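Local coordinates for sphingomyelinase-c (Listeria ivanovii, PDB 1ZWX), which belongs to the DNase I-like endonuclease/exonuclease/phosphatase family of proteins, whose core is a sandwich of two packed mixed beta-sheets flanked by helices, at residues 8-13 and 295-299; 143-147 and 188-192; 205-209 and 248-252; 216-220 and 261-265. All coordinates share one frame; numbering follows the deposited sequence.

Interaction 1 (8-13 and 295-299)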
loop_
_atom_site.group_PDB
_atom_site.type_symbol
_atom_site.label_atom_id
_atom_site.label_comp_id
_atom_site.label_asym_id
_atom_site.label_seq_id
_atom_site.Cartn_x
_atom_site.Cartn_y
_atom_site.Cartn_z
ATOM N N PRO A 8 -5.374 -10.756 18.691
ATOM C CA PRO A 8 -5.666 -9.433 18.114
ATOM C C PRO A 8 -7.148 -9.079 18.021
ATOM O O PRO A 8 -7.491 -7.899 18.036
ATOM C CB PRO A 8 -5.055 -9.523 16.707
ATOM C CG PRO A 8 -5.125 -10.943 16.375
ATOM C CD PRO A 8 -4.838 -11.671 17.663
ATOM N N GLY A 9 -8.014 -10.078 17.909
ATOM C CA GLY A 9 -9.445 -9.834 17.972
ATOM C C GLY A 9 -9.987 -9.399 16.631
ATOM O O GLY A 9 -9.517 -9.871 15.595
ATOM N N ASN A 10 -10.979 -8.512 16.648
ATOM C CA ASN A 10 -11.590 -8.045 15.411
ATOM C C ASN A 10 -10.809 -6.823 14.911
ATOM O O ASN A 10 -11.288 -5.669 15.048
ATOM C CB ASN A 10 -13.082 -7.729 15.595
ATOM C CG ASN A 10 -13.754 -7.244 14.295
ATOM O OD1 ASN A 10 -13.124 -7.175 13.221
ATOM N ND2 ASN A 10 -15.037 -6.901 14.395
ATOM N N PHE A 11 -9.595 -7.084 14.392
ATOM C CA PHE A 11 -8.741 -6.050 13.798
ATOM C C PHE A 11 -8.823 -6.143 12.299
ATOM O O PHE A 11 -8.758 -7.238 11.732
ATOM C CB PHE A 11 -7.295 -6.205 14.213
ATOM C CG PHE A 11 -6.519 -4.915 14.206
ATOM C CD1 PHE A 11 -6.706 -3.977 15.223
ATOM C CD2 PHE A 11 -5.600 -4.627 13.171
ATOM C CE1 PHE A 11 -5.987 -2.790 15.245
ATOM C CE2 PHE A 11 -4.867 -3.441 13.187
ATOM C CZ PHE A 11 -5.059 -2.502 14.206
ATOM N N LYS A 12 -8.951 -4.975 11.673
ATOM C CA LYS A 12 -9.222 -4.881 10.251
ATOM C C LYS A 12 -8.382 -3.752 9.631
ATOM O O LYS A 12 -8.384 -2.614 10.125
ATOM C CB LYS A 12 -10.698 -4.632 10.062
ATOM C CG LYS A 12 -11.174 -4.612 8.641
ATOM C CD LYS A 12 -12.661 -4.797 8.633
ATOM C CE LYS A 12 -13.298 -3.882 7.646
ATOM N NZ LYS A 12 -14.752 -3.656 7.984
ATOM N N ILE A 13 -7.674 -4.086 8.546
ATOM C CA ILE A 13 -6.777 -3.148 7.843
ATOM C C ILE A 13 -7.181 -3.199 6.377
ATOM O O ILE A 13 -7.404 -4.281 5.832
ATOM C CB ILE A 13 -5.297 -3.583 7.951
ATOM C CG1 ILE A 13 -4.858 -3.644 9.405
ATOM C CG2 ILE A 13 -4.358 -2.616 7.157
ATOM C CD1 ILE A 13 -3.559 -4.335 9.600
ATOM N N VAL A 295 -8.642 -5.963 1.760
ATOM C CA VAL A 295 -8.973 -5.899 3.201
ATOM C C VAL A 295 -8.367 -7.103 3.939
ATOM O O VAL A 295 -8.440 -8.242 3.458
ATOM C CB VAL A 295 -10.523 -5.658 3.460
ATOM C CG1 VAL A 295 -11.383 -6.753 2.827
ATOM C CG2 VAL A 295 -10.824 -5.426 4.975
ATOM N N GLY A 296 -7.699 -6.826 5.053
ATOM C CA GLY A 296 -7.108 -7.856 5.897
ATOM C C GLY A 296 -7.965 -7.890 7.174
ATOM O O GLY A 296 -8.269 -6.847 7.761
ATOM N N PHE A 297 -8.352 -9.083 7.597
ATOM C CA PHE A 297 -9.248 -9.222 8.754
ATOM C C PHE A 297 -9.075 -10.589 9.420
ATOM O O PHE A 297 -8.731 -11.564 8.758
ATOM C CB PHE A 297 -10.699 -8.989 8.337
ATOM C CG PHE A 297 -11.210 -9.989 7.350
ATOM C CD1 PHE A 297 -11.812 -11.173 7.784
ATOM C CD2 PHE A 297 -11.075 -9.769 5.988
ATOM C CE1 PHE A 297 -12.284 -12.093 6.876
ATOM C CE2 PHE A 297 -11.528 -10.695 5.070
ATOM C CZ PHE A 297 -12.142 -11.861 5.513
ATOM N N THR A 298 -9.313 -10.632 10.728
ATOM C CA THR A 298 -9.287 -11.893 11.490
ATOM C C THR A 298 -10.657 -12.568 11.400
ATOM O O THR A 298 -11.676 -11.891 11.243
ATOM C CB THR A 298 -9.002 -11.611 12.929
ATOM O OG1 THR A 298 -10.017 -10.721 13.418
ATOM C CG2 THR A 298 -7.631 -10.932 13.085
ATOM N N ASP A 299 -10.738 -13.886 11.489
ATOM C CA ASP A 299 -12.095 -14.426 11.380
ATOM C C ASP A 299 -12.845 -14.599 12.701
ATOM O O ASP A 299 -14.040 -14.277 12.773
ATOM C CB ASP A 299 -12.168 -15.675 10.539
ATOM C CG ASP A 299 -13.382 -15.679 9.645
ATOM O OD1 ASP A 299 -13.366 -14.929 8.638
ATOM O OD2 ASP A 299 -14.356 -16.429 9.946
#

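Interaction 2 (143-147 and 188-192)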
loop_
_atom_site.group_PDB
_atom_site.type_symbol
_atom_site.label_atom_id
_atom_site.label_comp_id
_atom_site.label_asym_id
_atom_site.label_seq_id
_atom_site.Cartn_x
_atom_site.Cartn_y
_atom_site.Cartn_z
ATOM N N LYS A 143 -4.362 -2.125 24.002
ATOM C CA LYS A 143 -3.643 -3.179 23.280
ATOM C C LYS A 143 -2.831 -2.606 22.112
ATOM O O LYS A 143 -3.358 -1.835 21.306
ATOM C CB LYS A 143 -4.660 -4.195 22.769
ATOM C CG LYS A 143 -5.380 -4.942 23.903
ATOM C CD LYS A 143 -6.540 -5.783 23.391
ATOM C CE LYS A 143 -7.607 -4.924 22.749
ATOM N NZ LYS A 143 -8.664 -5.703 22.035
ATOM N N PRO A 144 -1.549 -3.002 22.014
ATOM C CA PRO A 144 -0.700 -2.505 20.928
ATOM C C PRO A 144 -0.819 -3.288 19.618
ATOM O O PRO A 144 -1.028 -4.539 19.605
ATOM C CB PRO A 144 0.699 -2.620 21.505
ATOM C CG PRO A 144 0.601 -3.799 22.528
ATOM C CD PRO A 144 -0.845 -3.960 22.900
ATOM N N TYR A 145 -0.690 -2.552 18.511
ATOM C CA TYR A 145 -0.712 -3.150 17.171
ATOM C C TYR A 145 0.357 -2.437 16.373
ATOM O O TYR A 145 0.516 -1.221 16.498
ATOM C CB TYR A 145 -2.076 -3.043 16.480
ATOM C CG TYR A 145 -3.192 -3.779 17.174
ATOM C CD1 TYR A 145 -3.614 -5.020 16.744
ATOM C CD2 TYR A 145 -3.839 -3.209 18.281
ATOM C CE1 TYR A 145 -4.666 -5.709 17.409
ATOM C CE2 TYR A 145 -4.868 -3.875 18.940
ATOM C CZ TYR A 145 -5.284 -5.102 18.509
ATOM O OH TYR A 145 -6.307 -5.719 19.189
ATOM N N HIS A 146 1.157 -3.217 15.634
ATOM C CA HIS A 146 2.295 -2.684 14.871
ATOM C C HIS A 146 1.971 -2.878 13.388
ATOM O O HIS A 146 1.532 -3.962 12.968
ATOM C CB HIS A 146 3.620 -3.376 15.261
ATOM C CG HIS A 146 3.923 -3.314 16.734
ATOM N ND1 HIS A 146 4.812 -2.410 17.263
ATOM C CD2 HIS A 146 3.437 -4.030 17.783
ATOM C CE1 HIS A 146 4.878 -2.577 18.580
ATOM N NE2 HIS A 146 4.070 -3.566 18.914
ATOM N N ILE A 147 2.125 -1.805 12.601
ATOM C CA ILE A 147 1.726 -1.862 11.185
ATOM C C ILE A 147 2.852 -1.253 10.375
ATOM O O ILE A 147 3.319 -0.147 10.681
ATOM C CB ILE A 147 0.412 -1.098 10.862
ATOM C CG1 ILE A 147 -0.784 -1.713 11.594
ATOM C CG2 ILE A 147 0.137 -1.105 9.346
ATOM C CD1 ILE A 147 -1.065 -0.988 12.956
ATOM N N GLU A 188 3.268 -9.313 20.903
ATOM C CA GLU A 188 2.577 -8.250 20.147
ATOM C C GLU A 188 2.551 -8.517 18.630
ATOM O O GLU A 188 3.521 -9.044 18.081
ATOM C CB GLU A 188 3.227 -6.911 20.468
ATOM C CG GLU A 188 3.040 -6.537 21.921
ATOM C CD GLU A 188 3.723 -5.249 22.328
ATOM O OE1 GLU A 188 3.857 -5.073 23.550
ATOM O OE2 GLU A 188 4.114 -4.388 21.491
ATOM N N ILE A 189 1.454 -8.149 17.970
ATOM C CA ILE A 189 1.263 -8.473 16.559
ATOM C C ILE A 189 1.894 -7.410 15.636
ATOM O O ILE A 189 1.861 -6.215 15.930
ATOM C CB ILE A 189 -0.220 -8.687 16.232
ATOM C CG1 ILE A 189 -0.409 -9.269 14.813
ATOM C CG2 ILE A 189 -1.036 -7.360 16.475
ATOM C CD1 ILE A 189 -1.758 -9.960 14.527
ATOM N N ILE A 190 2.490 -7.886 14.529
ATOM C CA ILE A 190 3.056 -7.019 13.485
ATOM C C ILE A 190 2.389 -7.392 12.157
ATOM O O ILE A 190 2.325 -8.582 11.769
ATOM C CB ILE A 190 4.583 -7.160 13.352
ATOM C CG1 ILE A 190 5.270 -6.998 14.697
ATOM C CG2 ILE A 190 5.145 -6.166 12.285
ATOM C CD1 ILE A 190 6.772 -7.241 14.647
ATOM N N PHE A 191 1.873 -6.360 11.484
ATOM C CA PHE A 191 1.308 -6.500 10.150
ATOM C C PHE A 191 2.255 -5.804 9.159
ATOM O O PHE A 191 2.919 -4.808 9.489
ATOM C CB PHE A 191 -0.051 -5.830 10.044
ATOM C CG PHE A 191 -1.107 -6.384 10.962
ATOM C CD1 PHE A 191 -1.341 -5.795 12.203
ATOM C CD2 PHE A 191 -1.916 -7.441 10.549
ATOM C CE1 PHE A 191 -2.356 -6.284 13.046
ATOM C CE2 PHE A 191 -2.932 -7.939 11.381
ATOM C CZ PHE A 191 -3.160 -7.324 12.629
ATOM N N ILE A 192 2.329 -6.365 7.961
ATOM C CA ILE A 192 3.157 -5.797 6.886
ATOM C C ILE A 192 2.246 -5.822 5.677
ATOM O O ILE A 192 1.791 -6.867 5.249
ATOM C CB ILE A 192 4.468 -6.610 6.596
ATOM C CG1 ILE A 192 5.367 -6.742 7.832
ATOM C CG2 ILE A 192 5.295 -5.913 5.446
ATOM C CD1 ILE A 192 6.487 -7.848 7.637
#

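Interaction 3 (205-209 and 248-252). Unlike the reference sequence in segment 205-209: Leu209 (reference Phe).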
loop_
_atom_site.group_PDB
_atom_site.type_symbol
_atom_site.label_atom_id
_atom_site.label_comp_id
_atom_site.label_asym_id
_atom_site.label_seq_id
_atom_site.Cartn_x
_atom_site.Cartn_y
_atom_site.Cartn_z
ATOM N N TYR A 205 7.220 -15.229 -5.047
ATOM C CA TYR A 205 6.244 -15.241 -3.938
ATOM C C TYR A 205 6.721 -16.151 -2.798
ATOM O O TYR A 205 6.789 -15.732 -1.645
ATOM C CB TYR A 205 4.861 -15.660 -4.399
ATOM C CG TYR A 205 3.853 -15.584 -3.251
ATOM C CD1 TYR A 205 3.218 -14.366 -2.924
ATOM C CD2 TYR A 205 3.572 -16.703 -2.474
ATOM C CE1 TYR A 205 2.315 -14.286 -1.862
ATOM C CE2 TYR A 205 2.651 -16.629 -1.395
ATOM C CZ TYR A 205 2.051 -15.420 -1.093
ATOM O OH TYR A 205 1.151 -15.355 -0.054
ATOM N N HIS A 206 7.109 -17.381 -3.138
ATOM C CA HIS A 206 7.710 -18.303 -2.164
ATOM C C HIS A 206 8.818 -17.656 -1.392
ATOM O O HIS A 206 8.825 -17.698 -0.146
ATOM C CB HIS A 206 8.218 -19.604 -2.849
ATOM C CG HIS A 206 9.046 -20.466 -1.941
ATOM N ND1 HIS A 206 10.358 -20.178 -1.628
ATOM C CD2 HIS A 206 8.734 -21.591 -1.250
ATOM C CE1 HIS A 206 10.821 -21.086 -0.785
ATOM N NE2 HIS A 206 9.852 -21.952 -0.535
ATOM N N ASP A 207 9.757 -17.021 -2.099
ATOM C CA ASP A 207 10.885 -16.394 -1.443
ATOM C C ASP A 207 10.506 -15.196 -0.575
ATOM O O ASP A 207 11.137 -14.953 0.461
ATOM C CB ASP A 207 11.928 -15.960 -2.468
ATOM C CG ASP A 207 12.750 -17.141 -3.007
ATOM O OD1 ASP A 207 12.366 -18.329 -2.815
ATOM O OD2 ASP A 207 13.761 -16.855 -3.639
ATOM N N MET A 208 9.530 -14.417 -1.038
ATOM C CA MET A 208 9.028 -13.267 -0.253
ATOM C C MET A 208 8.545 -13.719 1.129
ATOM O O MET A 208 8.828 -13.052 2.128
ATOM C CB MET A 208 7.864 -12.585 -0.960
ATOM C CG MET A 208 7.191 -11.483 -0.074
ATOM S SD MET A 208 6.096 -10.416 -1.037
ATOM C CE MET A 208 4.778 -11.507 -1.433
ATOM N N LEU A 209 7.821 -14.836 1.169
ATOM C CA LEU A 209 7.361 -15.407 2.462
ATOM C C LEU A 209 8.544 -15.566 3.415
ATOM O O LEU A 209 8.479 -15.178 4.608
ATOM C CB LEU A 209 6.521 -16.694 2.285
ATOM C CG LEU A 209 5.223 -16.631 1.455
ATOM C CD1 LEU A 209 4.449 -17.932 1.486
ATOM C CD2 LEU A 209 4.324 -15.433 1.821
ATOM N N ASP A 248 -0.922 -7.003 -4.216
ATOM C CA ASP A 248 -1.231 -6.239 -2.981
ATOM C C ASP A 248 -1.664 -7.221 -1.865
ATOM O O ASP A 248 -2.523 -8.079 -2.056
ATOM C CB ASP A 248 -2.348 -5.223 -3.227
ATOM C CG ASP A 248 -2.012 -4.207 -4.322
ATOM O OD1 ASP A 248 -2.231 -4.503 -5.514
ATOM O OD2 ASP A 248 -1.578 -3.100 -3.963
ATOM N N TYR A 249 -1.037 -7.065 -0.710
ATOM C CA TYR A 249 -1.178 -8.016 0.388
ATOM C C TYR A 249 -1.172 -7.313 1.733
ATOM O O TYR A 249 -0.530 -6.258 1.907
ATOM C CB TYR A 249 0.036 -8.928 0.422
ATOM C CG TYR A 249 0.317 -9.708 -0.866
ATOM C CD1 TYR A 249 1.236 -9.232 -1.799
ATOM C CD2 TYR A 249 -0.316 -10.936 -1.104
ATOM C CE1 TYR A 249 1.511 -9.963 -2.990
ATOM C CE2 TYR A 249 -0.061 -11.677 -2.292
ATOM C CZ TYR A 249 0.862 -11.173 -3.211
ATOM O OH TYR A 249 1.122 -11.917 -4.333
ATOM N N ILE A 250 -1.805 -7.960 2.712
ATOM C CA ILE A 250 -1.574 -7.594 4.104
ATOM C C ILE A 250 -1.266 -8.877 4.878
ATOM O O ILE A 250 -2.125 -9.719 5.016
ATOM C CB ILE A 250 -2.761 -6.834 4.768
ATOM C CG1 ILE A 250 -3.257 -5.651 3.878
ATOM C CG2 ILE A 250 -2.296 -6.300 6.122
ATOM C CD1 ILE A 250 -4.698 -5.215 4.170
ATOM N N PHE A 251 -0.053 -8.958 5.406
ATOM C CA PHE A 251 0.443 -10.169 6.074
ATOM C C PHE A 251 0.568 -9.960 7.564
ATOM O O PHE A 251 0.713 -8.852 8.033
ATOM C CB PHE A 251 1.873 -10.485 5.606
ATOM C CG PHE A 251 1.987 -10.888 4.148
ATOM C CD1 PHE A 251 2.753 -10.106 3.269
ATOM C CD2 PHE A 251 1.372 -12.053 3.663
ATOM C CE1 PHE A 251 2.907 -10.485 1.886
ATOM C CE2 PHE A 251 1.488 -12.437 2.298
ATOM C CZ PHE A 251 2.277 -11.641 1.405
ATOM N N VAL A 252 0.610 -11.075 8.292
ATOM C CA VAL A 252 0.988 -11.089 9.693
ATOM C C VAL A 252 2.393 -11.657 9.796
ATOM O O VAL A 252 2.693 -12.689 9.173
ATOM C CB VAL A 252 -0.007 -11.964 10.506
ATOM C CG1 VAL A 252 0.519 -12.127 11.928
ATOM C CG2 VAL A 252 -1.403 -11.337 10.501
#

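Interaction 4 (216-220 and 261-265)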
loop_
_atom_site.group_PDB
_atom_site.type_symbol
_atom_site.label_atom_id
_atom_site.label_comp_id
_atom_site.label_asym_id
_atom_site.label_seq_id
_atom_site.Cartn_x
_atom_site.Cartn_y
_atom_site.Cartn_z
ATOM N N SER A 216 1.063 -17.045 3.834
ATOM C CA SER A 216 -0.111 -16.653 3.066
ATOM C C SER A 216 -1.313 -16.574 4.012
ATOM O O SER A 216 -1.442 -17.437 4.902
ATOM C CB SER A 216 -0.406 -17.673 1.987
ATOM O OG SER A 216 0.616 -17.663 1.010
ATOM N N PRO A 217 -2.142 -15.519 3.882
ATOM C CA PRO A 217 -3.430 -15.511 4.604
ATOM C C PRO A 217 -4.227 -16.811 4.418
ATOM O O PRO A 217 -4.073 -17.500 3.396
ATOM C CB PRO A 217 -4.166 -14.310 3.998
ATOM C CG PRO A 217 -3.034 -13.349 3.644
ATOM C CD PRO A 217 -1.911 -14.257 3.143
ATOM N N ALA A 218 -5.052 -17.139 5.421
ATOM C CA ALA A 218 -5.852 -18.366 5.431
ATOM C C ALA A 218 -6.813 -18.468 4.248
ATOM O O ALA A 218 -7.394 -17.455 3.809
ATOM C CB ALA A 218 -6.628 -18.482 6.750
ATOM N N ASN A 219 -6.997 -19.699 3.758
ATOM C CA ASN A 219 -7.865 -19.987 2.619
ATOM C C ASN A 219 -7.690 -18.945 1.516
ATOM O O ASN A 219 -8.660 -18.318 1.073
ATOM C CB ASN A 219 -9.333 -20.075 3.055
ATOM N N PHE A 220 -6.442 -18.764 1.092
ATOM C CA PHE A 220 -6.083 -17.699 0.160
ATOM C C PHE A 220 -6.591 -17.976 -1.242
ATOM O O PHE A 220 -6.390 -19.067 -1.764
ATOM C CB PHE A 220 -4.567 -17.504 0.121
ATOM C CG PHE A 220 -4.156 -16.180 -0.448
ATOM C CD1 PHE A 220 -4.241 -15.024 0.328
ATOM C CD2 PHE A 220 -3.738 -16.074 -1.775
ATOM C CE1 PHE A 220 -3.871 -13.779 -0.198
ATOM C CE2 PHE A 220 -3.385 -14.834 -2.321
ATOM C CZ PHE A 220 -3.445 -13.688 -1.523
ATOM N N SER A 261 -7.060 -16.974 12.787
ATOM C CA SER A 261 -7.390 -16.960 11.388
ATOM C C SER A 261 -7.081 -15.540 10.850
ATOM O O SER A 261 -7.587 -14.575 11.398
ATOM C CB SER A 261 -8.880 -17.254 11.288
ATOM O OG SER A 261 -9.256 -17.617 9.990
ATOM N N TRP A 262 -6.252 -15.425 9.813
ATOM C CA TRP A 262 -6.037 -14.130 9.102
ATOM C C TRP A 262 -6.286 -14.297 7.605
ATOM O O TRP A 262 -5.816 -15.274 6.986
ATOM C CB TRP A 262 -4.633 -13.616 9.347
ATOM C CG TRP A 262 -4.318 -12.337 8.634
ATOM C CD1 TRP A 262 -3.489 -12.179 7.550
ATOM C CD2 TRP A 262 -4.789 -11.026 8.973
ATOM N NE1 TRP A 262 -3.410 -10.863 7.206
ATOM C CE2 TRP A 262 -4.198 -10.123 8.050
ATOM C CE3 TRP A 262 -5.647 -10.523 9.969
ATOM C CZ2 TRP A 262 -4.461 -8.751 8.077
ATOM C CZ3 TRP A 262 -5.896 -9.165 10.011
ATOM C CH2 TRP A 262 -5.307 -8.287 9.065
ATOM N N HIS A 263 -7.070 -13.372 7.055
ATOM C CA HIS A 263 -7.597 -13.450 5.696
ATOM C C HIS A 263 -7.266 -12.159 4.954
ATOM O O HIS A 263 -7.024 -11.142 5.597
ATOM C CB HIS A 263 -9.113 -13.628 5.734
ATOM C CG HIS A 263 -9.543 -14.870 6.458
ATOM N ND1 HIS A 263 -9.636 -16.097 5.833
ATOM C CD2 HIS A 263 -9.833 -15.086 7.761
ATOM C CE1 HIS A 263 -9.995 -17.012 6.717
ATOM N NE2 HIS A 263 -10.121 -16.424 7.893
ATOM N N ASN A 264 -7.252 -12.244 3.618
ATOM C CA ASN A 264 -7.253 -11.096 2.709
ATOM C C ASN A 264 -8.414 -11.287 1.756
ATOM O O ASN A 264 -8.667 -12.397 1.329
ATOM C CB ASN A 264 -5.969 -11.029 1.864
ATOM C CG ASN A 264 -4.808 -10.426 2.593
ATOM O OD1 ASN A 264 -3.767 -10.128 1.988
ATOM N ND2 ASN A 264 -4.948 -10.249 3.910
ATOM N N LYS A 265 -9.094 -10.199 1.403
ATOM C CA LYS A 265 -10.115 -10.194 0.375
ATOM C C LYS A 265 -9.871 -8.997 -0.551
ATOM O O LYS A 265 -9.706 -7.869 -0.084
ATOM C CB LYS A 265 -11.535 -10.076 0.988
ATOM C CG LYS A 265 -12.630 -10.094 -0.085
ATOM C CD LYS A 265 -14.001 -10.488 0.404
ATOM C CE LYS A 265 -14.859 -10.988 -0.777
HETATM O O HOH W 1 -7.239 -14.946 2.565
HETATM O O HOH W 2 -10.379 -16.287 2.827
#

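Interaction 1 (8-13 and 295-299)
Ile13 and Gly296 form the tight part of this contact, an antiparallel hydrogen-bonded pair between the central strand 12-20 and the last strand, 294-298. Ile13 N reaches Gly296 O at 2.9 Å, and Gly296 N gives a nearly straight bond (178°) to Ile13 O at 2.7 Å. Ile13 turns its branched side chain into the buried interior, toward Phe191; such a bulky aliphatic group suits a sheet face that meets a second sheet. Glycine fits opposite it, because the indole of Trp262 lies close against the Gly296 backbone.

On the face of Lys12 and Phe297 the packing is looser. With CG anti to the backbone N (chi1 -176°), the Lys12 chain runs out past Val295, its CG 3.8 Å from Val295 CG2. The methylenes thus provide the contact, while the ammonium group goes on to the carbonyl oxygen of Asn46. Ahead of the strand, Gly9 has a positive phi (83°), which a residue without a side chain adopts easily. The Thr298 hydroxyl points at its carbonyl, but the modelled 2.4 Å from Thr298 OG1 to Gly9 O is too short to be trusted, leaving the strength of this bond doubtful. The methyl of Thr298 also meets the Pro8 ring, CG2 to CG 4.1 Å. The firm bonds are thus those between the backbones of Ile13 and Gly296, with apolar contact from Lys12, Val295 and Thr298 beside them.

Interaction 2 (143-147 and 188-192)
Strand 143-147 runs parallel to 189-192, the axes 4.7 Å apart and 25° from alignment, and His146, paired with Ile190, bonds through both its backbone groups: N to Ile189 O at 3.1 Å and O from Phe191 N at 2.8 Å. The same histidine also bonds through its side chain. Its CG stands anti to the carbonyl carbon (chi1 -55°), and the ring swings alongside the neighbouring strand until NE2 donates to Glu188 OE2 at 2.7 Å. Ring and carboxylate are nearly coplanar, and the oxygen, lying in the ring plane, offers its anti lone pair. A second bond, ND1 to Tyr135 OH, helps fix the imidazole rotation, and the carboxylate would be expected to polarise it. Two residues earlier the Pro144 ring, compact and apolar, crosses the Glu188 chain at about a right angle and puts CG 3.4 Å from Glu188 CD. These strands are the two parallel members of a beta-alpha-beta unit, connected through helix 161-182, on which Ile190 and Ile192 pack. The opposite face holds Tyr145, Ile147, Ile189 and Phe191. There Ile189 pushes its CG2 methyl to 3.5 Å from Tyr145 CD1, while CG1 lies over one face of the Phe191 ring, offset toward the rim. Tyr145 and Phe191 point the same way and touch by their edges, CD1 to CE1 at 4.1 Å. Large flat groups are at home here because Phe11, from the loop before strand 12-20 of the other sheet, meets both: its ring stacks on Tyr145 and approaches Phe191, and Tyr145 OH bonds to Pro8 O.

Interaction 3 (205-209 and 248-252)
Tyr205 and Met208 both extend their side chains with CG anti to the backbone N (chi1 -177° and 173°), and this carries them from helix 203-212 toward Tyr249 and Phe251, whose rings rise from strand 248-252 to meet them. The two tyrosines cross obliquely, with centroids 5.6 Å apart and planes at 43°; Tyr205 CE1 comes within 3.6 Å of Tyr249 CE2. Met208 works through its terminal methyl. A bend at the thioether sets CE over one face of the Tyr249 ring, 3.9 Å from CE1, and at the edge of Phe251, 3.8 Å from CZ. A long, flexible thioether chain suits this task, for the strand axis lies 12.7 Å from the helix axis. This is the helix-on-sheet layering of an alpha/beta sandwich: one turn of helix rests on the outward face of an edge strand, and the gap is filled by side chains. Leu209 adds its CD2 methyl, 4.2 Å from Phe251 CE2. No hydrogen bond spans the interface. Tyrosine nevertheless fits both positions, since each ring packs while its hydroxyl finds a polar partner: Tyr205 OH bonds to Ser216 OG, and Tyr249 OH to the carbonyl oxygen of Val198.

Interaction 4 (216-220 and 261-265)
Pro217, Ala218 and Asn264 bury the most surface where the loop 216-220 lies against strand 262-266. The Pro217 ring leans on the amide of Asn264, CG to CG at 3.6 Å, and its CG also touches Trp262 CD1. A rigid, compact apolar ring suits a place beside the Asn264 amide and the Trp262 indole. Ala218 follows with a backbone bond: its N donates to Trp262 O at 2.6 Å. The small methyl lets the chain come this close and itself packs against His263 CE1. The Ala218 carbonyl oxygen has a weak, bent bond from His263 ND1 (3.3 Å, 127°) and a water 2.8 Å away, which in turn accepts from Asn264 N at 2.9 Å. His263 is steadied on its other side, NE2 and Ser261 OG being 2.6 Å apart. CB of Asn264 meets Phe220 CE1 at 4.0 Å; beyond it CG stands anti to the carbonyl carbon (chi1 -81°), which turns the amide back so that ND2 bonds to His263 O from above the carbonyl plane. Its OD1 accepts from Ile250 N, and Trp262 NE1 donates to Ile250 O. Asparagine, donor and acceptor in one amide, thus serves two strands. The arrangement belongs to the rim of the DNase I-like beta-sandwich, where a loop covers an edge strand bonded through side chains to the edge strand of the other sheet.

Interaction 1 joins the two ends of the chain, and the loop it closes contains everything else. Within that loop, interaction 2 comes first and closes the beta-alpha-beta unit of strands 143-151 and 189-193 around helix 161-182. Interactions 3 and 4 follow it, and these two cross: the chain passes 205-209, then 216-220, before 248-252 returns to the first and 261-265 to the second. Strands 189-193 and 248-252 are neighbours in one sheet, linking interactions 2 and 3; strands 294-298 and 262-266 are neighbours in the other, linking 1 and 4. Packing between Ile13 and Phe191, and between Phe191 and Trp262, ties the two sheets together.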